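Local coordinates for malonyl CoA-acyl carrier protein transacylase (Clostridium perfringens, PDB 3PTW) that probably transfers the malonyl group from malonyl-CoA to acyl carrier protein, the step that supplies malonyl units for fatty acid synthesis, at residues A[156-161]-A[165-170]; A[180-183]-A[188-191]. One frame throughout, in Å; residues are numbered along the deposited sequence.

How the contacts relate
Contact 1 pairs two neighbouring strands of a four-stranded antiparallel sheet, and contact 2 seats the following helix, 172-184, against 188-191, the strand at the far edge of that sheet from 155-162. The two centres lie about 12 Å apart, and the contacts follow one another along the chain. They meet where Ile168 CD1 packs 4.3 Å from Ile182 CD1, on the helix-covered face of the sheet. Strand 129-135 runs between 165-169 and 188-191. On the other face the side chain of Asn159 lies near, without touching, Gly89, Ser91 and Gly93, a GxSxG pattern, probably the nucleophile elbow, as in related acyltransferases; contact 2 lies wholly on the helical face, shared by contact 1 through Ile166 and Ile168.

Contact 1: residues A[156-161]-A[165-170]; sequences EGANYN and QIVISG
Strands 156-161 and 165-169 pair as an antiparallel beta hairpin at the edge of the small four-stranded sheet, their axes 4.2 Å apart and at 148°. At one end Glu156 and Ser169 exchange two backbone bonds, Glu156 N to Ser169 O and Ser169 N to Glu156 O; at the other, Asn161 N reaches Gln165 O near the turn. Between them the register slips by one residue in a classic beta bulge: Ala158 and Asn159 both face Val167, whose carbonyl O accepts from Ala158 N at 2.7 Å and from Asn159 N at 3.0 Å, both donors tilted from the carbonyl plane. Val167 N returns a bond to Asn159 O. This is the central hairpin of the ferredoxin-like (beta-alpha-beta-beta-alpha-beta) small subdomain of the acyltransferase fold. Within the bulge, Asn159 and Val167 point the same way, side by side, the amide ND2 of Asn159 lying 3.2 Å from Val167 CB. With CG beside its own backbone N (chi1 -55°), Asn159 sets this amide against the valine; the Asn159 side chain also touches Met131 and Leu90. On the reverse face the Tyr160 ring meets Ile166 obliquely, CD1 lying 3.7 Å from Ile166 CG1, while Val142 of helix 139-149 touches Ile166 and Pro139 touches the tyrosine. The Tyr160 hydroxyl end comes back over Gly157, OH 3.6 Å from Gly157 CA. Ala158 CB packs 3.6 Å from Ser169 OG, which is hydrogen-bonded to Phe198 O, and the Glu156 carboxylate takes a bond from Ser201 N. Strand 129-135 flanks 165-169 on its other edge, through backbone bonds between Ile166 and Val134 and between Ile168 and Val132.

Contact 2: residues A[180-183]-A[188-191]; sequences EFIK and RAIK
Ile182 meets the start of strand 188-191 with both ends of its branched side chain. Its CG2 methyl presses on the backbone of Arg188, 3.5 Å from Arg188 N and 3.6 Å from Arg188 C, while CD1, the end of the longer branch, comes 4.0 Å from Ala189 CB. The Ala189 methyl is equally close to Ile182 CG2, at 4.0 Å. This is van der Waals packing, one methyl on the Arg188 backbone and methyl on methyl at Ala189, with no hydrogen bond joining the segments. The first torsion divides the work: CG2 stands opposite the backbone N across CA-CB (chi1 -74° for CG1) and takes the Arg188 backbone, whereas CG1 lies beside that N and carries CD1 onward to the alanine. Ala189 points its CB toward the helix, but the Arg188 side chain starts off away from it. A second shell surrounds the isoleucine: Val134 of strand 129-135 and Ile145 of helix 139-149 both touch it, and Val132 touches Ala189. Strand 188-191 is itself held by backbone hydrogen bonds between Arg188 and Leu135 and between Ile190 and Ala133. Helix 172-184 connects strands 165-169 and 188-191, which are parallel with 129-135 between them: the second split beta-alpha-beta unit of the ferredoxin-like subdomain. It lies across one face of the antiparallel sheet beside helix 139-149, against which Phe181 packs at Ile145, Lys148 and Ser149.

Contact 1: residues A[156-161]-A[165-170]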
loop_
_atom_site.group_PDB
_atom_site.type_symbol
_atom_site.label_atom_id
_atom_site.label_comp_id
_atom_site.label_asym_id
_atom_site.label_seq_id
_atom_site.Cartn_x
_atom_site.Cartn_y
_atom_site.Cartn_z
ATOM N N GLU A 156 -9.857 -15.097 -7.817
ATOM C CA GLU A 156 -10.572 -13.856 -7.589
ATOM C C GLU A 156 -9.654 -12.692 -7.978
ATOM O O GLU A 156 -8.426 -12.846 -8.003
ATOM C CB GLU A 156 -10.977 -13.755 -6.098
ATOM C CG GLU A 156 -11.914 -14.890 -5.590
ATOM C CD GLU A 156 -12.290 -14.776 -4.105
ATOM O OE1 GLU A 156 -11.785 -13.861 -3.413
ATOM O OE2 GLU A 156 -13.092 -15.612 -3.619
ATOM N N GLY A 157 -10.243 -11.541 -8.313
ATOM C CA GLY A 157 -9.452 -10.321 -8.508
ATOM C C GLY A 157 -8.815 -9.916 -7.182
ATOM O O GLY A 157 -9.461 -10.000 -6.136
ATOM N N ALA A 158 -7.546 -9.504 -7.225
ATOM C CA ALA A 158 -6.776 -9.165 -6.018
ATOM C C ALA A 158 -6.307 -7.694 -6.017
ATOM O O ALA A 158 -6.327 -7.024 -4.974
ATOM C CB ALA A 158 -5.567 -10.130 -5.854
ATOM N N ASN A 159 -5.890 -7.210 -7.186
ATOM C CA ASN A 159 -5.480 -5.814 -7.359
ATOM C C ASN A 159 -5.959 -5.259 -8.687
ATOM O O ASN A 159 -5.970 -5.966 -9.692
ATOM C CB ASN A 159 -3.958 -5.673 -7.278
ATOM C CG ASN A 159 -3.382 -6.257 -6.005
ATOM O OD1 ASN A 159 -3.124 -5.542 -5.062
ATOM N ND2 ASN A 159 -3.191 -7.570 -5.973
ATOM N N TYR A 160 -6.377 -4.001 -8.676
ATOM C CA TYR A 160 -6.710 -3.252 -9.889
ATOM C C TYR A 160 -5.869 -1.980 -9.810
ATOM O O TYR A 160 -6.230 -1.014 -9.150
ATOM C CB TYR A 160 -8.223 -2.976 -9.989
ATOM C CG TYR A 160 -9.003 -4.256 -10.154
ATOM C CD1 TYR A 160 -9.274 -4.773 -11.435
ATOM C CD2 TYR A 160 -9.422 -4.997 -9.037
ATOM C CE1 TYR A 160 -9.967 -5.984 -11.596
ATOM C CE2 TYR A 160 -10.110 -6.206 -9.193
ATOM C CZ TYR A 160 -10.374 -6.685 -10.477
ATOM O OH TYR A 160 -11.043 -7.868 -10.644
ATOM N N ASN A 161 -4.713 -2.020 -10.455
ATOM C CA ASN A 161 -3.686 -1.018 -10.222
ATOM C C ASN A 161 -3.643 0.100 -11.248
ATOM O O ASN A 161 -3.349 1.244 -10.894
ATOM C CB ASN A 161 -2.318 -1.682 -10.060
ATOM C CG ASN A 161 -2.255 -2.602 -8.837
ATOM O OD1 ASN A 161 -2.859 -2.327 -7.801
ATOM N ND2 ASN A 161 -1.520 -3.683 -8.959
ATOM N N GLN A 165 -3.256 -3.374 -15.968
ATOM C CA GLN A 165 -2.477 -3.949 -14.849
ATOM C C GLN A 165 -3.350 -4.401 -13.677
ATOM O O GLN A 165 -3.750 -3.606 -12.814
ATOM C CB GLN A 165 -1.343 -3.018 -14.418
ATOM C CG GLN A 165 -0.137 -3.099 -15.352
ATOM C CD GLN A 165 1.075 -2.386 -14.811
ATOM O OE1 GLN A 165 2.110 -3.007 -14.548
ATOM N NE2 GLN A 165 0.960 -1.076 -14.630
ATOM N N ILE A 166 -3.661 -5.699 -13.693
ATOM C CA ILE A 166 -4.513 -6.345 -12.702
ATOM C C ILE A 166 -3.698 -7.439 -12.005
ATOM O O ILE A 166 -2.730 -7.934 -12.576
ATOM C CB ILE A 166 -5.774 -6.922 -13.373
ATOM C CG1 ILE A 166 -6.684 -5.765 -13.824
ATOM C CG2 ILE A 166 -6.537 -7.894 -12.443
ATOM C CD1 ILE A 166 -7.757 -6.157 -14.799
ATOM N N VAL A 167 -4.049 -7.770 -10.763
ATOM C CA VAL A 167 -3.518 -8.983 -10.139
ATOM C C VAL A 167 -4.667 -9.889 -9.719
ATOM O O VAL A 167 -5.656 -9.432 -9.151
ATOM C CB VAL A 167 -2.574 -8.690 -8.939
ATOM C CG1 VAL A 167 -1.952 -9.986 -8.406
ATOM C CG2 VAL A 167 -1.464 -7.662 -9.316
ATOM N N ILE A 168 -4.551 -11.176 -10.024
ATOM C CA ILE A 168 -5.513 -12.151 -9.502
ATOM C C ILE A 168 -4.841 -13.097 -8.517
ATOM O O ILE A 168 -3.645 -13.369 -8.621
ATOM C CB ILE A 168 -6.196 -12.949 -10.635
ATOM C CG1 ILE A 168 -5.173 -13.740 -11.479
ATOM C CG2 ILE A 168 -7.047 -12.008 -11.489
ATOM C CD1 ILE A 168 -5.809 -14.696 -12.541
ATOM N N SER A 169 -5.603 -13.612 -7.559
ATOM C CA SER A 169 -5.027 -14.550 -6.585
ATOM C C SER A 169 -5.997 -15.674 -6.249
ATOM O O SER A 169 -7.190 -15.615 -6.587
ATOM C CB SER A 169 -4.556 -13.817 -5.316
ATOM O OG SER A 169 -5.660 -13.428 -4.535
ATOM N N GLY A 170 -5.480 -16.704 -5.596
ATOM C CA GLY A 170 -6.276 -17.886 -5.314
ATOM C C GLY A 170 -5.414 -19.131 -5.272
ATOM O O GLY A 170 -4.208 -19.050 -5.017
#

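Contact 2: residues A[180-183]-A[188-191]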
loop_
_atom_site.group_PDB
_atom_site.type_symbol
_atom_site.label_atom_id
_atom_site.label_comp_id
_atom_site.label_asym_id
_atom_site.label_seq_id
_atom_site.Cartn_x
_atom_site.Cartn_y
_atom_site.Cartn_z
ATOM N N GLU A 180 -3.466 -20.122 -18.556
ATOM C CA GLU A 180 -3.804 -20.740 -19.846
ATOM C C GLU A 180 -4.894 -19.942 -20.556
ATOM O O GLU A 180 -4.712 -19.547 -21.702
ATOM C CB GLU A 180 -4.278 -22.201 -19.690
ATOM C CG GLU A 180 -3.193 -23.234 -19.395
ATOM C CD GLU A 180 -3.747 -24.658 -19.263
ATOM O OE1 GLU A 180 -3.148 -25.465 -18.514
ATOM O OE2 GLU A 180 -4.777 -24.977 -19.897
ATOM N N PHE A 181 -6.015 -19.704 -19.871
ATOM C CA PHE A 181 -7.143 -18.959 -20.447
ATOM C C PHE A 181 -6.773 -17.525 -20.861
ATOM O O PHE A 181 -7.228 -17.037 -21.906
ATOM C CB PHE A 181 -8.360 -18.939 -19.501
ATOM C CG PHE A 181 -8.998 -20.288 -19.282
ATOM C CD1 PHE A 181 -9.264 -20.737 -17.995
ATOM C CD2 PHE A 181 -9.334 -21.112 -20.358
ATOM C CE1 PHE A 181 -9.853 -21.992 -17.771
ATOM C CE2 PHE A 181 -9.928 -22.374 -20.153
ATOM C CZ PHE A 181 -10.185 -22.811 -18.852
ATOM N N ILE A 182 -5.943 -16.862 -20.058
ATOM C CA ILE A 182 -5.490 -15.501 -20.379
ATOM C C ILE A 182 -4.719 -15.479 -21.708
ATOM O O ILE A 182 -4.966 -14.621 -22.566
ATOM C CB ILE A 182 -4.682 -14.871 -19.206
ATOM C CG1 ILE A 182 -5.633 -14.481 -18.080
ATOM C CG2 ILE A 182 -3.910 -13.627 -19.641
ATOM C CD1 ILE A 182 -5.008 -14.473 -16.720
ATOM N N LYS A 183 -3.813 -16.441 -21.884
ATOM C CA LYS A 183 -3.053 -16.576 -23.136
ATOM C C LYS A 183 -3.959 -16.684 -24.358
ATOM O O LYS A 183 -3.816 -15.932 -25.321
ATOM C CB LYS A 183 -2.102 -17.780 -23.077
ATOM C CG LYS A 183 -0.629 -17.423 -23.166
ATOM C CD LYS A 183 -0.164 -17.248 -24.621
ATOM C CE LYS A 183 0.485 -18.519 -25.173
ATOM N NZ LYS A 183 -0.483 -19.642 -25.374
ATOM N N ARG A 188 -1.655 -11.385 -21.171
ATOM C CA ARG A 188 -0.436 -11.992 -20.648
ATOM C C ARG A 188 -0.611 -12.177 -19.163
ATOM O O ARG A 188 -1.235 -11.350 -18.494
ATOM C CB ARG A 188 0.779 -11.094 -20.891
ATOM C CG ARG A 188 1.346 -11.122 -22.302
ATOM C CD ARG A 188 2.676 -10.347 -22.347
ATOM N NE ARG A 188 3.612 -10.901 -21.368
ATOM C CZ ARG A 188 4.435 -10.184 -20.611
ATOM N NH1 ARG A 188 5.222 -10.800 -19.745
ATOM N NH2 ARG A 188 4.469 -8.867 -20.704
ATOM N N ALA A 189 -0.051 -13.263 -18.654
ATOM C CA ALA A 189 -0.116 -13.573 -17.240
ATOM C C ALA A 189 1.274 -13.923 -16.744
ATOM O O ALA A 189 1.987 -14.700 -17.377
ATOM C CB ALA A 189 -1.070 -14.724 -17.005
ATOM N N ILE A 190 1.662 -13.327 -15.622
ATOM C CA ILE A 190 2.945 -13.634 -14.995
ATOM C C ILE A 190 2.681 -14.153 -13.594
ATOM O O ILE A 190 2.035 -13.482 -12.794
ATOM C CB ILE A 190 3.866 -12.381 -14.866
ATOM C CG1 ILE A 190 3.849 -11.538 -16.146
ATOM C CG2 ILE A 190 5.313 -12.804 -14.468
ATOM C CD1 ILE A 190 4.450 -10.143 -15.956
ATOM N N LYS A 191 3.178 -15.345 -13.295
ATOM C CA LYS A 191 3.111 -15.839 -11.927
ATOM C C LYS A 191 4.057 -15.003 -11.069
ATOM O O LYS A 191 5.258 -14.947 -11.327
ATOM C CB LYS A 191 3.458 -17.325 -11.851
ATOM C CG LYS A 191 3.178 -17.935 -10.484
ATOM C CD LYS A 191 3.929 -19.248 -10.281
ATOM C CE LYS A 191 3.856 -19.693 -8.818
ATOM N NZ LYS A 191 4.232 -21.133 -8.666
#